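Local coordinates for amino Transferase (Eubacterium rectale, PDB 3ELE), which probably catalyses the transfer of amino groups between amino acids and keto acids, using bound pyridoxal-5'-phosphate as in class I and II aminotransferases, at residues I128-Y133 against V149-D154; F158-D163 against E191-K196. All coordinates share one frame; numbering follows the deposited sequence.

Overall arrangement
Following the chain from the N terminus, interaction 1 comes first: strand 126-130 runs out through 131-133, helix 136-143 carries the chain back, and strand 147-151 returns beside its predecessor, closing a 15-residue loop. Interaction 2 opens only after that loop has closed; it joins 158-163 to the start of helix 191-208, with strand 173-178 on the intervening path. The two contacts are therefore in series, neither nested nor crossed, their centres about 12 Å apart. They meet directly: Asp154 OD2 is 2.9 Å from Gln159 N, a probable hydrogen bond, and Pro132 packs on Phe158. Interaction 1 pairs two strands at one sheet margin; interaction 2 joins helix 162-167, which packs on them, to helix 191-208.

Interaction 1: residues I128-Y133 against V149-D154; sequences ITIAPY and VEVPAD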
loop_
_atom_site.group_PDB
_atom_site.type_symbol
_atom_site.label_atom_id
_atom_site.label_comp_id
_atom_site.label_asym_id
_atom_site.label_seq_id
_atom_site.Cartn_x
_atom_site.Cartn_y
_atom_site.Cartn_z
ATOM N N ILE A 128 -2.432 14.673 18.181
ATOM C CA ILE A 128 -3.664 15.305 18.595
ATOM C C ILE A 128 -4.634 15.363 17.427
ATOM O O ILE A 128 -4.257 15.767 16.318
ATOM C CB ILE A 128 -3.438 16.745 19.115
ATOM C CG1 ILE A 128 -2.618 16.753 20.406
ATOM C CG2 ILE A 128 -4.761 17.464 19.425
ATOM C CD1 ILE A 128 -2.351 18.150 20.885
ATOM N N THR A 129 -5.874 14.962 17.694
ATOM C CA THR A 129 -6.989 15.055 16.706
ATOM C C THR A 129 -8.007 16.010 17.352
ATOM O O THR A 129 -8.068 16.116 18.599
ATOM C CB THR A 129 -7.564 13.684 16.340
ATOM O OG1 THR A 129 -8.519 13.818 15.267
ATOM C CG2 THR A 129 -8.238 13.011 17.525
ATOM N N ILE A 130 -8.720 16.764 16.510
ATOM C CA ILE A 130 -9.721 17.743 16.949
ATOM C C ILE A 130 -11.075 17.100 16.664
ATOM O O ILE A 130 -11.400 16.841 15.501
ATOM C CB ILE A 130 -9.592 19.110 16.191
ATOM C CG1 ILE A 130 -8.145 19.628 16.190
ATOM C CG2 ILE A 130 -10.505 20.187 16.813
ATOM C CD1 ILE A 130 -7.583 19.867 17.553
ATOM N N ALA A 131 -11.843 16.827 17.721
ATOM C CA ALA A 131 -13.170 16.219 17.601
ATOM C C ALA A 131 -14.172 17.212 16.955
ATOM O O ALA A 131 -14.003 18.410 17.110
ATOM C CB ALA A 131 -13.695 15.746 18.951
ATOM N N PRO A 132 -15.161 16.721 16.169
ATOM C CA PRO A 132 -15.369 15.320 15.822
ATOM C C PRO A 132 -14.355 14.898 14.769
ATOM O O PRO A 132 -13.994 15.716 13.910
ATOM C CB PRO A 132 -16.781 15.306 15.271
ATOM C CG PRO A 132 -16.932 16.653 14.639
ATOM C CD PRO A 132 -16.168 17.587 15.521
ATOM N N TYR A 133 -13.912 13.641 14.826
ATOM C CA TYR A 133 -12.842 13.173 13.932
ATOM C C TYR A 133 -13.048 11.778 13.335
ATOM O O TYR A 133 -13.834 10.979 13.839
ATOM C CB TYR A 133 -11.501 13.248 14.686
ATOM C CG TYR A 133 -11.342 12.195 15.760
ATOM C CD1 TYR A 133 -11.930 12.343 17.013
ATOM C CD2 TYR A 133 -10.615 11.025 15.505
ATOM C CE1 TYR A 133 -11.826 11.340 17.981
ATOM C CE2 TYR A 133 -10.496 10.023 16.449
ATOM C CZ TYR A 133 -11.086 10.182 17.693
ATOM O OH TYR A 133 -10.921 9.170 18.597
ATOM N N VAL A 149 -4.602 11.709 21.127
ATOM C CA VAL A 149 -5.139 12.627 22.141
ATOM C C VAL A 149 -6.254 13.407 21.439
ATOM O O VAL A 149 -6.014 14.009 20.409
ATOM C CB VAL A 149 -4.019 13.546 22.655
ATOM C CG1 VAL A 149 -4.556 14.648 23.587
ATOM C CG2 VAL A 149 -3.016 12.714 23.362
ATOM N N GLU A 150 -7.473 13.348 21.975
ATOM C CA GLU A 150 -8.633 14.031 21.411
ATOM C C GLU A 150 -8.864 15.376 22.050
ATOM O O GLU A 150 -8.908 15.454 23.276
ATOM C CB GLU A 150 -9.915 13.223 21.645
ATOM C CG GLU A 150 -9.911 11.852 21.021
ATOM C CD GLU A 150 -11.200 11.064 21.254
ATOM O OE1 GLU A 150 -12.211 11.628 21.728
ATOM O OE2 GLU A 150 -11.202 9.867 20.903
ATOM N N VAL A 151 -9.033 16.417 21.222
ATOM C CA VAL A 151 -9.459 17.723 21.721
ATOM C C VAL A 151 -11.000 17.712 21.649
ATOM O O VAL A 151 -11.561 17.400 20.569
ATOM C CB VAL A 151 -8.879 18.900 20.940
ATOM C CG1 VAL A 151 -9.421 20.229 21.505
ATOM C CG2 VAL A 151 -7.363 18.873 20.998
ATOM N N PRO A 152 -11.700 17.987 22.788
ATOM C CA PRO A 152 -13.178 18.064 22.762
ATOM C C PRO A 152 -13.720 19.063 21.729
ATOM O O PRO A 152 -13.109 20.115 21.494
ATOM C CB PRO A 152 -13.545 18.506 24.180
ATOM C CG PRO A 152 -12.426 18.059 25.001
ATOM C CD PRO A 152 -11.192 18.180 24.161
ATOM N N ALA A 153 -14.857 18.724 21.138
ATOM C CA ALA A 153 -15.429 19.509 20.055
ATOM C C ALA A 153 -15.878 20.929 20.439
ATOM O O ALA A 153 -16.295 21.188 21.576
ATOM C CB ALA A 153 -16.620 18.756 19.396
ATOM N N ASP A 154 -15.713 21.832 19.471
ATOM C CA ASP A 154 -16.286 23.164 19.502
ATOM C C ASP A 154 -17.641 22.896 18.852
ATOM O O ASP A 154 -17.765 22.911 17.634
ATOM C CB ASP A 154 -15.463 24.144 18.662
ATOM C CG ASP A 154 -16.212 25.416 18.317
ATOM O OD1 ASP A 154 -17.137 25.797 19.063
ATOM O OD2 ASP A 154 -15.884 26.027 17.269
HETATM O O HOH W 1 -13.876 21.176 17.286
#
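At the Tyr133-Glu150 contact, chi1 of 72° sets the tyrosine CG between its backbone N and carbonyl carbon, while Glu150 CG is anti to its carbonyl carbon and the chain beyond is extended, which lets the carboxylate reach the ring edge. The ring and carboxylate planes stand 62° apart, with OE2 at that edge. Tyr133 OH is modelled 2.4 Å from Glu150 OE2 as donor in a hydrogen bond so short that its exact length is doubtful. Over the centre of one ring face lies Thr129 CG2, 3.5 Å above the plane.

Parallel pairing of 128-130 with 149-151 rests on three backbone bonds: Thr129 N to Val149 O (2.9 Å), Val151 N to Thr129 O (2.8 Å) and Ala131 N to Val151 O (2.9 Å). On the face bearing Ile128, Ile130 and Val151, the valine CG2 touches Ile128 CG2 at 3.4 Å, tighter than usual carbon contact, and Ile130 CD1 at 3.6 Å. Beyond the strands a water accepts from Asp154 N and donates to Ala131 O, the carbonyl of the cis peptide bond that precedes Pro132.

These strands are the ends of a beta-alpha-beta unit joined by helix 136-143. Strand 173-178 pairs with the other side of strand 126-130, strand 147-151 borders the sheet within this chain, and helix 162-167 covers Ile128 and Val151 through Leu165.

Interaction 2: residues F158-D163 against E191-K196; sequences FQIDFD and EETIKK
Gln159 and Thr193 bring their CA atoms to 6.8 Å, and Phe162 and Lys196 theirs to 8.1 Å, as the chain entering helix 162-167 passes the first turns of helix 191-208. Gln159 bends at chi2, and its OE1 accepts a hydrogen bond from Thr193 OG1 at a short 2.5 Å. The C=O...donor angle of 136°, in the carbonyl plane, places the hydroxyl on a lone pair. The same OE1 also receives Ser190 N, while NE2 bonds to Val188 O, so both ends of the carboxamide are held and its rotation is fixed. Thr193 OG1 has a further hydrogen-bond partner in Ser190 OG.

The threonine's other branch serves the apolar side: CG2 lies 4.0 Å from Ile160 CG1 and 3.9 Å from Phe162 CZ. The Phe162 ring is sandwiched, with Ile160 CB over one face and Lys196 CB over the opposite one, each offset toward the rim. Lys196 CB stands 3.9 Å from the Phe162 ring centroid and 23° off its normal, a CH-pi contact. With chi3 at 71°, Lys196 CE comes 3.8 Å from Phe162 CD2, and the aliphatic chain follows the CZ-CE2-CD2 side of the ring. At the ring edge, Thr193 O is 3.4 Å from Phe162 CZ.

Asp161 is the N-cap of helix 162-167, its OD1 bonding to Ala164 N, and Leu197 and Leu200 extend the packing around Phe162. The contact joins two helices of the alpha/beta domain built around a seven-stranded, mostly parallel sheet, consistent with the large domain of fold-type I pyridoxal-phosphate enzymes.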
loop_
_atom_site.group_PDB
_atom_site.type_symbol
_atom_site.label_atom_id
_atom_site.label_comp_id
_atom_site.label_asym_id
_atom_site.label_seq_id
_atom_site.Cartn_x
_atom_site.Cartn_y
_atom_site.Cartn_z
ATOM N N PHE A 158 -17.798 24.474 15.283
ATOM C CA PHE A 158 -16.997 23.375 14.699
ATOM C C PHE A 158 -15.660 23.827 14.086
ATOM O O PHE A 158 -15.261 23.380 13.001
ATOM C CB PHE A 158 -17.837 22.472 13.794
ATOM C CG PHE A 158 -18.886 21.713 14.547
ATOM C CD1 PHE A 158 -18.535 20.581 15.293
ATOM C CD2 PHE A 158 -20.214 22.153 14.566
ATOM C CE1 PHE A 158 -19.514 19.870 16.028
ATOM C CE2 PHE A 158 -21.191 21.455 15.302
ATOM C CZ PHE A 158 -20.839 20.313 16.029
ATOM N N GLN A 159 -15.001 24.731 14.828
ATOM C CA GLN A 159 -13.667 25.214 14.533
ATOM C C GLN A 159 -12.789 24.504 15.592
ATOM O O GLN A 159 -12.938 23.288 15.782
ATOM C CB GLN A 159 -13.619 26.751 14.554
ATOM C CG GLN A 159 -14.488 27.428 13.481
ATOM C CD GLN A 159 -13.927 27.313 12.054
ATOM O OE1 GLN A 159 -12.741 27.620 11.790
ATOM N NE2 GLN A 159 -14.797 26.934 11.115
ATOM N N ILE A 160 -11.912 25.219 16.287
ATOM C CA ILE A 160 -11.031 24.608 17.286
ATOM C C ILE A 160 -11.202 25.334 18.603
ATOM O O ILE A 160 -11.239 26.551 18.627
ATOM C CB ILE A 160 -9.549 24.672 16.840
ATOM C CG1 ILE A 160 -9.365 23.919 15.498
ATOM C CG2 ILE A 160 -8.623 24.109 17.938
ATOM C CD1 ILE A 160 -7.926 23.864 14.969
ATOM N N ASP A 161 -11.334 24.565 19.686
ATOM C CA ASP A 161 -11.329 25.113 21.048
ATOM C C ASP A 161 -9.834 25.219 21.366
ATOM O O ASP A 161 -9.213 24.241 21.808
ATOM C CB ASP A 161 -12.073 24.171 22.005
ATOM C CG ASP A 161 -12.044 24.631 23.454
ATOM O OD1 ASP A 161 -11.168 25.436 23.881
ATOM O OD2 ASP A 161 -12.885 24.109 24.199
ATOM N N PHE A 162 -9.263 26.399 21.127
ATOM C CA PHE A 162 -7.822 26.632 21.347
ATOM C C PHE A 162 -7.341 26.487 22.781
ATOM O O PHE A 162 -6.190 26.097 22.981
ATOM C CB PHE A 162 -7.362 27.960 20.737
ATOM C CG PHE A 162 -7.416 27.965 19.238
ATOM C CD1 PHE A 162 -6.494 27.206 18.494
ATOM C CD2 PHE A 162 -8.417 28.670 18.561
ATOM C CE1 PHE A 162 -6.546 27.171 17.104
ATOM C CE2 PHE A 162 -8.481 28.640 17.166
ATOM C CZ PHE A 162 -7.544 27.896 16.434
ATOM N N ASP A 163 -8.206 26.776 23.759
ATOM C CA ASP A 163 -7.873 26.568 25.184
ATOM C C ASP A 163 -7.678 25.067 25.470
ATOM O O ASP A 163 -6.629 24.663 26.021
ATOM C CB ASP A 163 -8.940 27.176 26.114
ATOM C CG ASP A 163 -8.892 28.724 26.166
ATOM O OD1 ASP A 163 -8.042 29.350 25.499
ATOM O OD2 ASP A 163 -9.711 29.325 26.901
ATOM N N GLU A 191 -9.370 31.025 7.663
ATOM C CA GLU A 191 -8.001 31.551 7.709
ATOM C C GLU A 191 -7.626 31.916 9.144
ATOM O O GLU A 191 -6.503 31.628 9.586
ATOM C CB GLU A 191 -7.848 32.791 6.821
ATOM C CG GLU A 191 -6.409 33.235 6.665
ATOM C CD GLU A 191 -6.225 34.501 5.844
ATOM O OE1 GLU A 191 -7.033 35.457 5.986
ATOM O OE2 GLU A 191 -5.217 34.550 5.104
ATOM N N GLU A 192 -8.565 32.539 9.859
ATOM C CA GLU A 192 -8.357 32.941 11.246
ATOM C C GLU A 192 -8.031 31.722 12.127
ATOM O O GLU A 192 -7.080 31.765 12.905
ATOM C CB GLU A 192 -9.570 33.729 11.767
ATOM C CG GLU A 192 -9.431 34.264 13.186
ATOM C CD GLU A 192 -10.628 35.098 13.628
ATOM O OE1 GLU A 192 -11.282 35.756 12.783
ATOM O OE2 GLU A 192 -10.905 35.108 14.845
ATOM N N THR A 193 -8.802 30.648 11.978
ATOM C CA THR A 193 -8.564 29.394 12.715
ATOM C C THR A 193 -7.185 28.803 12.387
ATOM O O THR A 193 -6.443 28.426 13.296
ATOM C CB THR A 193 -9.678 28.377 12.424
ATOM O OG1 THR A 193 -10.903 28.898 12.933
ATOM C CG2 THR A 193 -9.409 27.036 13.062
ATOM N N ILE A 194 -6.842 28.776 11.094
ATOM C CA ILE A 194 -5.550 28.275 10.620
ATOM C C ILE A 194 -4.398 29.154 11.157
ATOM O O ILE A 194 -3.374 28.608 11.568
ATOM C CB ILE A 194 -5.514 28.118 9.053
ATOM C CG1 ILE A 194 -6.577 27.091 8.551
ATOM C CG2 ILE A 194 -4.104 27.741 8.557
ATOM C CD1 ILE A 194 -6.419 25.622 9.090
ATOM N N LYS A 195 -4.582 30.483 11.188
ATOM C CA LYS A 195 -3.572 31.421 11.731
ATOM C C LYS A 195 -3.374 31.252 13.250
ATOM O O LYS A 195 -2.237 31.212 13.701
ATOM C CB LYS A 195 -3.909 32.889 11.408
ATOM C CG LYS A 195 -3.687 33.271 9.946
ATOM C CD LYS A 195 -4.392 34.562 9.540
ATOM C CE LYS A 195 -3.842 35.801 10.197
ATOM N NZ LYS A 195 -4.605 37.040 9.761
ATOM N N LYS A 196 -4.463 31.160 14.021
ATOM C CA LYS A 196 -4.361 30.951 15.496
ATOM C C LYS A 196 -3.668 29.626 15.825
ATOM O O LYS A 196 -2.852 29.574 16.740
ATOM C CB LYS A 196 -5.726 30.999 16.201
ATOM C CG LYS A 196 -6.376 32.373 16.236
ATOM C CD LYS A 196 -7.665 32.416 17.101
ATOM C CE LYS A 196 -7.333 32.302 18.620
ATOM N NZ LYS A 196 -8.452 32.659 19.560
#